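Long-range contacts in succinyl-CoA ligase (ADP-forming) subunit alpha (Methanosaeta concilii, PDB 6HXI), which binds coenzyme A and joins, in a single chain, a CoA-ligase-type alpha/beta part to a helical part of the citrate synthase family: residues Gly170-Val175 with Ile225-Cys230; Glu198-Gly203 with Leu217-Asn222; Gln503-Tyr508 with Leu538-Cys543. All blocks are in the same frame, centred on the assembly; numbering follows the deposited sequence. Where two conformers were deposited one is given.

Interaction 1: residues Gly170-Val175 with Ile225-Cys230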
ATOM      1  N   GLY B 170      -7.003  50.474  37.432  1.00 57.20           N
ATOM      2  CA  GLY B 170      -6.913  51.281  38.642  1.00 57.70           C
ATOM      3  C   GLY B 170      -6.457  52.677  38.262  1.00 61.23           C
ATOM      4  O   GLY B 170      -6.632  53.090  37.114  1.00 60.82           O
ATOM      5  N   CYS B 171      -5.825  53.394  39.189  1.00 58.53           N
ATOM      6  CA  CYS B 171      -5.355  54.772  38.991  1.00 59.43           C
ATOM      7  C   CYS B 171      -3.833  54.909  38.900  1.00 58.09           C
ATOM      8  O   CYS B 171      -3.339  56.029  38.734  1.00 58.80           O
ATOM      9  CB  CYS B 171      -5.908  55.657  40.102  1.00 63.91           C
ATOM     10  SG  CYS B 171      -5.018  55.497  41.675  1.00 69.30           S
ATOM     11  N   VAL B 172      -3.085  53.798  39.053  1.00 50.68           N
ATOM     12  CA  VAL B 172      -1.618  53.816  39.100  1.00 48.58           C
ATOM     13  C   VAL B 172      -0.951  53.618  37.740  1.00 49.35           C
ATOM     14  O   VAL B 172      -1.226  52.650  37.045  1.00 47.05           O
ATOM     15  CB  VAL B 172      -1.055  52.822  40.164  1.00 51.18           C
ATOM     16  CG1 VAL B 172       0.445  53.039  40.400  1.00 49.78           C
ATOM     17  CG2 VAL B 172      -1.830  52.926  41.488  1.00 52.63           C
ATOM     18  N   GLY B 173      -0.029  54.519  37.418  1.00 46.67           N
ATOM     19  CA  GLY B 173       0.811  54.448  36.227  1.00 45.56           C
ATOM     20  C   GLY B 173       2.155  53.942  36.679  1.00 48.95           C
ATOM     21  O   GLY B 173       2.845  54.631  37.423  1.00 49.23           O
ATOM     22  N   PHE B 174       2.505  52.703  36.300  1.00 46.50           N
ATOM     23  CA  PHE B 174       3.736  52.040  36.744  1.00 45.86           C
ATOM     24  C   PHE B 174       4.824  51.835  35.667  1.00 48.87           C
ATOM     25  O   PHE B 174       4.525  51.370  34.565  1.00 46.18           O
ATOM     26  CB  PHE B 174       3.405  50.675  37.406  1.00 46.46           C
ATOM     27  CG  PHE B 174       4.626  50.033  38.006  1.00 46.61           C
ATOM     28  CD1 PHE B 174       5.155  50.495  39.204  1.00 49.69           C
ATOM     29  CD2 PHE B 174       5.310  49.034  37.324  1.00 46.89           C
ATOM     30  CE1 PHE B 174       6.337  49.956  39.717  1.00 50.60           C
ATOM     31  CE2 PHE B 174       6.493  48.499  37.837  1.00 49.16           C
ATOM     32  CZ  PHE B 174       6.994  48.953  39.032  1.00 48.89           C
ATOM     33  N   VAL B 175       6.104  52.054  36.042  1.00 45.14           N
ATOM     34  CA  VAL B 175       7.237  51.811  35.140  1.00 43.28           C
ATOM     35  C   VAL B 175       8.458  51.239  35.916  1.00 46.87           C
ATOM     36  O   VAL B 175       8.833  51.741  36.984  1.00 46.99           O
ATOM     37  CB  VAL B 175       7.582  53.051  34.244  1.00 47.66           C
ATOM     38  CG1 VAL B 175       8.177  54.194  35.044  1.00 48.20           C
ATOM     39  CG2 VAL B 175       8.493  52.678  33.074  1.00 46.73           C
ATOM     40  N   ILE B 225      -5.096  58.241  35.073  1.00 65.62           N
ATOM     41  CA  ILE B 225      -3.989  58.043  36.014  1.00 63.76           C
ATOM     42  C   ILE B 225      -3.890  59.254  36.961  1.00 68.08           C
ATOM     43  O   ILE B 225      -3.768  60.397  36.500  1.00 68.11           O
ATOM     44  CB  ILE B 225      -2.656  57.770  35.248  1.00 65.17           C
ATOM     45  CG1 ILE B 225      -2.691  56.381  34.568  1.00 63.48           C
ATOM     46  CG2 ILE B 225      -1.410  57.919  36.166  1.00 66.13           C
ATOM     47  CD1 ILE B 225      -1.750  56.175  33.377  1.00 65.83           C
ATOM     48  N   LYS B 226      -3.929  58.988  38.282  1.00 63.67           N
ATOM     49  CA  LYS B 226      -3.825  59.997  39.346  1.00 64.66           C
ATOM     50  C   LYS B 226      -2.542  59.767  40.180  1.00 69.30           C
ATOM     51  O   LYS B 226      -2.167  60.605  40.995  1.00 71.40           O
ATOM     52  CB  LYS B 226      -5.060  59.923  40.275  1.00 67.18           C
ATOM     53  CG  LYS B 226      -6.399  59.654  39.588  1.00 73.10           C
ATOM     54  CD  LYS B 226      -6.941  60.848  38.818  1.00 82.29           C
ATOM     55  CE  LYS B 226      -8.294  60.561  38.229  1.00 85.38           C
ATOM     56  NZ  LYS B 226      -8.712  61.644  37.313  1.00 91.51           N
ATOM     57  N   MET B 227      -1.872  58.629  39.968  1.00 64.71           N
ATOM     58  CA  MET B 227      -0.708  58.232  40.750  1.00 63.60           C
ATOM     59  C   MET B 227       0.369  57.613  39.861  1.00 63.36           C
ATOM     60  O   MET B 227       0.046  56.779  39.007  1.00 60.91           O
ATOM     61  CB  MET B 227      -1.210  57.175  41.734  1.00 66.22           C
ATOM     62  CG  MET B 227      -0.578  57.206  43.057  1.00 70.49           C
ATOM     63  SD  MET B 227      -1.316  55.866  44.011  1.00 73.19           S
ATOM     64  CE  MET B 227       0.128  55.149  44.639  1.00 68.56           C
ATOM     65  N   ILE B 228       1.652  57.995  40.064  1.00 58.40           N
ATOM     66  CA  ILE B 228       2.775  57.410  39.305  1.00 56.03           C
ATOM     67  C   ILE B 228       3.701  56.636  40.265  1.00 58.15           C
ATOM     68  O   ILE B 228       3.923  57.061  41.390  1.00 58.81           O
ATOM     69  CB  ILE B 228       3.535  58.409  38.374  1.00 59.51           C
ATOM     70  CG1 ILE B 228       2.548  59.309  37.565  1.00 60.61           C
ATOM     71  CG2 ILE B 228       4.499  57.656  37.423  1.00 58.55           C
ATOM     72  CD1 ILE B 228       3.157  60.564  36.889  1.00 59.04           C
ATOM     73  N   ALA B 229       4.154  55.458  39.858  1.00 52.76           N
ATOM     74  CA  ALA B 229       5.037  54.636  40.683  1.00 51.58           C
ATOM     75  C   ALA B 229       6.157  54.094  39.820  1.00 56.05           C
ATOM     76  O   ALA B 229       5.889  53.616  38.721  1.00 54.09           O
ATOM     77  CB  ALA B 229       4.253  53.488  41.306  1.00 51.12           C
ATOM     78  N   CYS B 230       7.413  54.185  40.281  1.00 55.15           N
ATOM     79  CA  CYS B 230       8.491  53.592  39.495  1.00 54.94           C
ATOM     80  C   CYS B 230       9.541  52.896  40.335  1.00 55.70           C
ATOM     81  O   CYS B 230       9.710  53.182  41.511  1.00 55.45           O
ATOM     82  CB  CYS B 230       9.114  54.572  38.510  1.00 56.49           C
ATOM     83  SG  CYS B 230      10.083  55.870  39.272  1.00 62.98           S
TER

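Interaction 2: residues Glu198-Gly203 with Leu217-Asn222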
ATOM      1  N   GLU B 198      -1.940  51.142  34.006  1.00 49.12           N
ATOM      2  CA  GLU B 198      -0.947  50.682  33.043  1.00 48.54           C
ATOM      3  C   GLU B 198       0.396  50.428  33.744  1.00 52.56           C
ATOM      4  O   GLU B 198       0.739  51.121  34.706  1.00 55.13           O
ATOM      5  CB  GLU B 198      -0.783  51.761  31.957  1.00 50.04           C
ATOM      6  CG  GLU B 198      -0.080  51.301  30.702  1.00 57.19           C
ATOM      7  CD  GLU B 198      -0.117  52.326  29.590  1.00 97.90           C
ATOM      8  OE1 GLU B 198       0.763  53.214  29.578  1.00 82.22           O
ATOM      9  OE2 GLU B 198      -1.030  52.250  28.733  1.00111.60           O
ATOM     10  N   GLY B 199       1.148  49.471  33.231  1.00 45.04           N
ATOM     11  CA  GLY B 199       2.474  49.128  33.736  1.00 44.51           C
ATOM     12  C   GLY B 199       3.433  48.801  32.609  1.00 45.98           C
ATOM     13  O   GLY B 199       3.047  48.100  31.675  1.00 42.47           O
ATOM     14  N   VAL B 200       4.675  49.307  32.665  1.00 42.45           N
ATOM     15  CA  VAL B 200       5.671  49.053  31.608  1.00 42.27           C
ATOM     16  C   VAL B 200       7.041  48.714  32.213  1.00 45.03           C
ATOM     17  O   VAL B 200       7.468  49.378  33.158  1.00 43.60           O
ATOM     18  CB  VAL B 200       5.793  50.248  30.586  1.00 48.13           C
ATOM     19  CG1 VAL B 200       6.960  50.055  29.610  1.00 48.19           C
ATOM     20  CG2 VAL B 200       4.496  50.477  29.812  1.00 48.18           C
ATOM     21  N   ALA B 201       7.728  47.688  31.663  1.00 39.21           N
ATOM     22  CA  ALA B 201       9.091  47.395  32.061  1.00 38.64           C
ATOM     23  C   ALA B 201       9.960  47.816  30.845  1.00 44.77           C
ATOM     24  O   ALA B 201       9.728  47.336  29.729  1.00 43.02           O
ATOM     25  CB  ALA B 201       9.264  45.923  32.380  1.00 38.14           C
ATOM     26  N   ILE B 202      10.892  48.754  31.034  1.00 40.10           N
ATOM     27  CA  ILE B 202      11.715  49.229  29.907  1.00 40.08           C
ATOM     28  C   ILE B 202      12.902  48.283  29.575  1.00 42.41           C
ATOM     29  O   ILE B 202      13.587  48.495  28.567  1.00 40.21           O
ATOM     30  CB  ILE B 202      12.181  50.702  30.087  1.00 44.26           C
ATOM     31  CG1 ILE B 202      13.070  50.883  31.343  1.00 45.65           C
ATOM     32  CG2 ILE B 202      10.990  51.656  30.089  1.00 45.62           C
ATOM     33  CD1 ILE B 202      14.181  51.963  31.192  1.00 44.96           C
ATOM     34  N   GLY B 203      13.110  47.254  30.408  1.00 38.53           N
ATOM     35  CA  GLY B 203      14.212  46.306  30.278  1.00 37.82           C
ATOM     36  C   GLY B 203      15.384  46.769  31.116  1.00 46.00           C
ATOM     37  O   GLY B 203      15.393  47.908  31.593  1.00 47.66           O
ATOM     38  N   LEU B 217       5.902  60.518  31.377  1.00 57.02           N
ATOM     39  CA  LEU B 217       5.308  61.697  30.731  1.00 58.70           C
ATOM     40  C   LEU B 217       3.953  61.393  30.121  1.00 62.15           C
ATOM     41  O   LEU B 217       3.090  62.260  30.139  1.00 64.44           O
ATOM     42  CB  LEU B 217       6.245  62.351  29.701  1.00 58.72           C
ATOM     43  CG  LEU B 217       7.470  63.062  30.253  1.00 63.63           C
ATOM     44  CD1 LEU B 217       8.307  63.634  29.127  1.00 64.61           C
ATOM     45  CD2 LEU B 217       7.088  64.154  31.239  1.00 66.06           C
ATOM     46  N   ARG B 218       3.753  60.162  29.614  1.00 56.63           N
ATOM     47  CA  ARG B 218       2.463  59.725  29.087  1.00 56.21           C
ATOM     48  C   ARG B 218       1.457  59.598  30.243  1.00 61.96           C
ATOM     49  O   ARG B 218       0.297  59.955  30.064  1.00 65.21           O
ATOM     50  CB  ARG B 218       2.567  58.372  28.388  1.00 51.06           C
ATOM     51  CG  ARG B 218       3.214  58.369  27.015  1.00 57.05           C
ATOM     52  CD  ARG B 218       3.019  57.033  26.309  1.00 57.07           C
ATOM     53  NE  ARG B 218       3.481  55.885  27.099  1.00 55.72           N
ATOM     54  CZ  ARG B 218       2.690  55.086  27.808  1.00 60.30           C
ATOM     55  NH1 ARG B 218       1.385  55.313  27.865  1.00 48.47           N
ATOM     56  NH2 ARG B 218       3.201  54.077  28.496  1.00 50.78           N
ATOM     57  N   TYR B 219       1.885  59.067  31.409  1.00 54.91           N
ATOM     58  CA  TYR B 219       1.017  58.914  32.575  1.00 54.18           C
ATOM     59  C   TYR B 219       0.570  60.274  33.099  1.00 61.74           C
ATOM     60  O   TYR B 219      -0.549  60.385  33.601  1.00 62.31           O
ATOM     61  CB  TYR B 219       1.720  58.137  33.700  1.00 53.07           C
ATOM     62  CG  TYR B 219       2.255  56.769  33.330  1.00 50.14           C
ATOM     63  CD1 TYR B 219       1.694  56.033  32.286  1.00 50.14           C
ATOM     64  CD2 TYR B 219       3.278  56.178  34.065  1.00 49.50           C
ATOM     65  CE1 TYR B 219       2.175  54.770  31.952  1.00 49.23           C
ATOM     66  CE2 TYR B 219       3.761  54.908  33.744  1.00 48.45           C
ATOM     67  CZ  TYR B 219       3.197  54.202  32.696  1.00 53.54           C
ATOM     68  OH  TYR B 219       3.671  52.952  32.387  1.00 51.63           O
ATOM     69  N   GLU B 220       1.450  61.303  32.978  1.00 60.81           N
ATOM     70  CA  GLU B 220       1.212  62.685  33.412  1.00 63.20           C
ATOM     71  C   GLU B 220       0.130  63.379  32.584  1.00 69.07           C
ATOM     72  O   GLU B 220      -0.560  64.274  33.097  1.00 69.89           O
ATOM     73  CB  GLU B 220       2.504  63.500  33.340  1.00 65.38           C
ATOM     74  CG  GLU B 220       2.975  64.015  34.690  1.00 82.27           C
ATOM     75  CD  GLU B 220       2.192  65.161  35.315  1.00112.06           C
ATOM     76  OE1 GLU B 220       2.153  66.265  34.725  1.00103.59           O
ATOM     77  OE2 GLU B 220       1.686  64.974  36.444  1.00114.03           O
ATOM     78  N   ARG B 221       0.003  62.981  31.299  1.00 64.95           N
ATOM     79  CA  ARG B 221      -0.979  63.513  30.359  1.00 66.53           C
ATOM     80  C   ARG B 221      -2.314  62.764  30.452  1.00 71.85           C
ATOM     81  O   ARG B 221      -3.363  63.376  30.216  1.00 74.91           O
ATOM     82  CB  ARG B 221      -0.448  63.458  28.921  1.00 66.47           C
ATOM     83  CG  ARG B 221       0.667  64.468  28.606  1.00 80.24           C
ATOM     84  CD  ARG B 221       1.027  64.464  27.120  1.00 94.96           C
ATOM     85  NE  ARG B 221       1.582  63.176  26.673  1.00 99.63           N
ATOM     86  CZ  ARG B 221       1.738  62.819  25.401  1.00110.55           C
ATOM     87  NH1 ARG B 221       1.380  63.642  24.424  1.00 97.66           N
ATOM     88  NH2 ARG B 221       2.249  61.633  25.097  1.00 95.36           N
ATOM     89  N   ASN B 222      -2.280  61.454  30.800  1.00 64.74           N
ATOM     90  CA  ASN B 222      -3.474  60.615  30.921  1.00 63.90           C
ATOM     91  C   ASN B 222      -4.370  61.015  32.101  1.00 68.84           C
ATOM     92  O   ASN B 222      -3.939  60.916  33.248  1.00 65.90           O
ATOM     93  CB  ASN B 222      -3.104  59.117  30.983  1.00 60.72           C
ATOM     94  CG  ASN B 222      -4.236  58.156  30.650  1.00 73.02           C
ATOM     95  OD1 ASN B 222      -5.436  58.470  30.734  1.00 64.35           O
ATOM     96  ND2 ASN B 222      -3.874  56.932  30.294  1.00 61.38           N
TER

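Interaction 3: residues Gln503-Tyr508 with Leu538-Cys543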
ATOM      1  N   GLN B 503      19.899 -26.152   0.656  1.00 47.54           N
ATOM      2  CA  GLN B 503      21.035 -26.862   1.214  1.00 48.28           C
ATOM      3  C   GLN B 503      21.809 -26.010   2.193  1.00 51.39           C
ATOM      4  O   GLN B 503      22.206 -26.518   3.234  1.00 49.67           O
ATOM      5  CB  GLN B 503      21.928 -27.468   0.120  1.00 50.73           C
ATOM      6  CG  GLN B 503      22.750 -28.700   0.562  1.00 68.12           C
ATOM      7  CD  GLN B 503      22.002 -29.737   1.386  1.00 88.98           C
ATOM      8  OE1 GLN B 503      21.131 -30.483   0.890  1.00 84.74           O
ATOM      9  NE2 GLN B 503      22.352 -29.811   2.671  1.00 75.98           N
ATOM     10  N   LEU B 504      21.942 -24.709   1.898  1.00 48.45           N
ATOM     11  CA  LEU B 504      22.586 -23.744   2.793  1.00 49.72           C
ATOM     12  C   LEU B 504      21.838 -23.678   4.148  1.00 49.63           C
ATOM     13  O   LEU B 504      22.477 -23.729   5.186  1.00 50.39           O
ATOM     14  CB  LEU B 504      22.650 -22.356   2.127  1.00 49.98           C
ATOM     15  CG  LEU B 504      23.753 -22.215   1.058  1.00 56.25           C
ATOM     16  CD1 LEU B 504      23.286 -21.343  -0.142  1.00 56.81           C
ATOM     17  CD2 LEU B 504      25.054 -21.697   1.674  1.00 57.87           C
ATOM     18  N   LEU B 505      20.489 -23.661   4.111  1.00 42.09           N
ATOM     19  CA  LEU B 505      19.603 -23.614   5.289  1.00 39.23           C
ATOM     20  C   LEU B 505      19.633 -24.887   6.091  1.00 44.09           C
ATOM     21  O   LEU B 505      19.818 -24.848   7.305  1.00 46.53           O
ATOM     22  CB  LEU B 505      18.167 -23.256   4.888  1.00 37.65           C
ATOM     23  CG  LEU B 505      17.893 -21.844   4.439  1.00 41.65           C
ATOM     24  CD1 LEU B 505      16.578 -21.755   3.727  1.00 40.77           C
ATOM     25  CD2 LEU B 505      17.928 -20.853   5.607  1.00 47.36           C
ATOM     26  N   ILE B 506      19.504 -26.020   5.425  1.00 40.73           N
ATOM     27  CA  ILE B 506      19.571 -27.322   6.072  1.00 40.69           C
ATOM     28  C   ILE B 506      20.960 -27.619   6.646  1.00 43.86           C
ATOM     29  O   ILE B 506      21.043 -28.192   7.752  1.00 45.21           O
ATOM     30  CB  ILE B 506      19.115 -28.428   5.094  1.00 44.30           C
ATOM     31  CG1 ILE B 506      17.588 -28.392   4.887  1.00 44.58           C
ATOM     32  CG2 ILE B 506      19.631 -29.804   5.550  1.00 46.20           C
ATOM     33  CD1 ILE B 506      17.023 -29.633   4.039  1.00 51.39           C
ATOM     34  N   SER B 507      22.044 -27.301   5.904  1.00 39.72           N
ATOM     35  CA  SER B 507      23.390 -27.611   6.423  1.00 41.81           C
ATOM     36  C   SER B 507      23.669 -26.809   7.723  1.00 43.82           C
ATOM     37  O   SER B 507      24.077 -27.377   8.736  1.00 45.12           O
ATOM     38  CB  SER B 507      24.478 -27.465   5.354  1.00 46.36           C
ATOM     39  OG  SER B 507      24.454 -26.204   4.703  1.00 56.74           O
ATOM     40  N   TYR B 508      23.289 -25.542   7.728  1.00 38.64           N
ATOM     41  CA  TYR B 508      23.394 -24.713   8.927  1.00 37.20           C
ATOM     42  C   TYR B 508      22.604 -25.285  10.150  1.00 41.32           C
ATOM     43  O   TYR B 508      23.141 -25.309  11.247  1.00 43.77           O
ATOM     44  CB  TYR B 508      22.995 -23.252   8.604  1.00 36.56           C
ATOM     45  CG  TYR B 508      23.139 -22.324   9.794  1.00 38.14           C
ATOM     46  CD1 TYR B 508      24.353 -21.702  10.070  1.00 42.17           C
ATOM     47  CD2 TYR B 508      22.116 -22.197  10.731  1.00 38.48           C
ATOM     48  CE1 TYR B 508      24.535 -20.948  11.229  1.00 46.45           C
ATOM     49  CE2 TYR B 508      22.282 -21.433  11.890  1.00 39.39           C
ATOM     50  CZ  TYR B 508      23.480 -20.782  12.114  1.00 46.57           C
ATOM     51  OH  TYR B 508      23.661 -20.043  13.245  1.00 42.64           O
ATOM     52  N   LEU B 538      12.169 -30.834  -0.869  1.00 34.12           N
ATOM     53  CA  LEU B 538      11.800 -29.855   0.133  1.00 34.73           C
ATOM     54  C   LEU B 538      12.344 -28.540  -0.439  1.00 42.73           C
ATOM     55  O   LEU B 538      13.544 -28.431  -0.696  1.00 44.46           O
ATOM     56  CB  LEU B 538      12.491 -30.236   1.445  1.00 36.08           C
ATOM     57  CG  LEU B 538      11.970 -29.646   2.733  1.00 43.11           C
ATOM     58  CD1 LEU B 538      10.450 -29.930   2.944  1.00 42.12           C
ATOM     59  CD2 LEU B 538      12.809 -30.146   3.901  1.00 48.97           C
ATOM     60  N   ASN B 539      11.440 -27.626  -0.805  1.00 39.75           N
ATOM     61  CA  ASN B 539      11.813 -26.350  -1.390  1.00 40.15           C
ATOM     62  C   ASN B 539      12.219 -25.315  -0.282  1.00 46.86           C
ATOM     63  O   ASN B 539      12.180 -25.644   0.909  1.00 46.19           O
ATOM     64  CB  ASN B 539      10.701 -25.843  -2.336  1.00 36.71           C
ATOM     65  CG  ASN B 539       9.405 -25.432  -1.676  1.00 42.67           C
ATOM     66  OD1 ASN B 539       9.373 -24.832  -0.611  1.00 47.60           O
ATOM     67  ND2 ASN B 539       8.297 -25.683  -2.337  1.00 41.27           N
ATOM     68  N   VAL B 540      12.627 -24.093  -0.692  1.00 44.34           N
ATOM     69  CA  VAL B 540      13.099 -23.011   0.196  1.00 44.66           C
ATOM     70  C   VAL B 540      12.032 -22.611   1.205  1.00 45.67           C
ATOM     71  O   VAL B 540      12.364 -22.468   2.383  1.00 44.71           O
ATOM     72  CB  VAL B 540      13.688 -21.771  -0.567  1.00 49.03           C
ATOM     73  CG1 VAL B 540      14.398 -20.821   0.383  1.00 48.11           C
ATOM     74  CG2 VAL B 540      14.682 -22.225  -1.616  1.00 50.00           C
ATOM     75  N   ASP B 541      10.771 -22.419   0.747  1.00 40.06           N
ATOM     76  CA  ASP B 541       9.660 -22.038   1.603  1.00 39.49           C
ATOM     77  C   ASP B 541       9.363 -23.078   2.673  1.00 40.15           C
ATOM     78  O   ASP B 541       9.151 -22.705   3.821  1.00 39.44           O
ATOM     79  CB  ASP B 541       8.405 -21.679   0.786  1.00 42.56           C
ATOM     80  CG  ASP B 541       8.544 -20.360   0.037  1.00 66.40           C
ATOM     81  OD1 ASP B 541       9.695 -19.951  -0.238  1.00 71.10           O
ATOM     82  OD2 ASP B 541       7.505 -19.746  -0.285  1.00 76.32           O
ATOM     83  N   GLY B 542       9.416 -24.352   2.304  1.00 34.92           N
ATOM     84  CA  GLY B 542       9.227 -25.460   3.232  1.00 34.79           C
ATOM     85  C   GLY B 542      10.296 -25.488   4.285  1.00 40.06           C
ATOM     86  O   GLY B 542      10.002 -25.585   5.480  1.00 40.09           O
ATOM     87  N   CYS B 543      11.538 -25.355   3.829  0.70 38.87           N
ATOM     88  CA  CYS B 543      12.736 -25.337   4.637  0.70 40.58           C
ATOM     89  C   CYS B 543      12.685 -24.243   5.727  0.70 41.59           C
ATOM     90  O   CYS B 543      13.008 -24.529   6.870  0.70 42.12           O
ATOM     91  CB  CYS B 543      13.953 -25.171   3.738  0.70 42.82           C
ATOM     92  SG  CYS B 543      15.499 -25.674   4.511  0.70 48.64           S
TER

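Interaction 1: residues Gly170-Val175 with Ile225-Cys230
The carbonyl oxygen Cys171 O is held by two successive backbone amides of the facing segment. Lys226 N donates to it at 3.1 Å in the carbonyl plane, while Met227 N reaches it at 3.2 Å from above that plane; the CA-H of Ile225 adds a weaker third approach. This double grip fixes the start of the pairing, and from there the two strands run parallel, strand 172-175 beside strand 227-230 with an angle of 20° between them. Gly173 is the centre of the ladder: its N donates to Met227 O at 2.8 Å, almost along the C=O axis, and its O accepts from Ala229 N. Val175 N then binds Ala229 O. The strands are neighbours in the parallel part of a sheet that, with helices on both faces, is consistent with the flavodoxin-like fold of the CoA-ligase domain; the Phe174 side chain lies about 12 Å from a bound coenzyme A. One face carries Val172, Phe174, Met227 and Ala229. Val172 and Met227 lie side by side, Val172 CG2 3.9 Å from Met227 SD, an apolar pair suited to the cover given by helices 179-192 and 308-322. Phe174, with CG anti to the backbone N (chi1 -174°), leans its ring across to the neighbouring strand, and the small methyl Ala229 CB meets the ring edge in plane, 3.8 Å from Phe174 CD1. On the other face, under helix 212-221, Gly173 has no side chain, so the methyl Ile225 CG2 can settle 3.9 Å from Gly173 N. Farther along that face Val175 CG1 takes the crowded position between backbone N and carbonyl carbon, where it packs 3.6 Å from Cys230 CB.

Interaction 2: residues Glu198-Gly203 with Leu217-Asn222
Glu198 and Arg218 cross at about a right angle, and their contact pins a helix to a strand within a beta-alpha-beta crossover: strand 198-201 and helix 217-221 run nearly antiparallel, and the chain goes on from the helix into parallel strand 227-233, two places away in the sheet, with strand 172-176 between. Glu198 reaches out with CG anti to the backbone N and an extended chain, and Arg218 bends at chi3 (-54°) to turn its guanidinium end-on toward it. Both terminal nitrogens bind the same oxygen. Arg218 NH1 meets Glu198 OE1 at 2.8 Å along the syn lone pair, whereas Arg218 NH2 comes to the same Glu198 OE1, also at 2.8 Å, from above the carboxylate plane. OE1 itself lies within the guanidinium plane, although the two flat groups are turned 44° apart. The salt bridge is buried, and further bonds surround it: Glu198 OE2 to Thr145 OG1, Arg218 NH1 to Tyr6 O, and Arg218 NH2 to His215 ND1. Such a setting would be expected to favour the charged forms of both groups.

Tyr219 stands beside the pair with its ring turned edge-on to the acid, so that Glu198 OE1 lies in the ring plane, 3.2 Å from Tyr219 CE1, where the ring's slightly positive rim is likely to suit a carboxylate oxygen. A tyrosine is long enough to reach from the helix to the sheet, where its hydroxyl bonds Phe174 O. Val200 is the apolar neighbour here, crossing Tyr219 obliquely, with its methyl CG2 3.7 Å from Tyr219 OH.

Interaction 3: residues Gln503-Tyr508 with Leu538-Cys543
Cys543 turns its sulphur anti to the backbone N (chi1 -161°), while Leu505 (chi1 -71°) and Ile506 (chi1 -73°) both place their chains beside their own backbone N; these settings let one SG enter between two consecutive residues of helix 503-508. Cys543 SG lies 3.4 Å from Ile506 CG1 and 3.6 Å from Leu505 CB, a snug contact that suits a short, only weakly polar thiol in this conformer. Cys543 was deposited in two conformers, and the distances here are those of one of them. Beside it, Leu505 crosses Val540 at about a right angle, the methyl Leu505 CD1 coming 4.1 Å from Val540 CG1. Ile506 CD1 meets Leu538 CD2 tip to tip at 4.2 Å. The contact belongs to the helical, citrate-synthase-like part of the chain: helix 399-412 packs on Leu505 and Val540 through Ile411, and helix 517-530 on Ile506 through Leu519 and Leu523. A bound coenzyme A lies about 10 Å from the side chain of Leu538. Asn539 is the N-cap of the second helix, its OD1 accepting from Gly542 N at 3.0 Å, in the carbonyl plane, while its ND2 bonds Gly489 O. Gly542 has no side chain at a place where a CB would crowd Leu538 CD1. On the exposed side of the first helix, Ser507 OG turns back to bond Gln503 O at 2.7 Å.

Interactions 1 and 2 are neighbours, their centres 8 Å apart, and the second is nested in the chain loop that the first closes. They share one sheet, in which strand 172-176 lies between 196-201 and 227-233, while helix 212-221 packs on it and leads into strand 227-233. Phe174 O joins them, 2.8 Å from Val200 N in a probable hydrogen bond. Interaction 3 follows later in the chain and on the opposite side of its centre, its own centre 89 Å from that of interaction 1 and 86 Å from that of interaction 2. The chain thus combines two separately packed parts, one alpha/beta and one helical, each with a bound coenzyme A some 10 to 12 Å from side chains of its contacts.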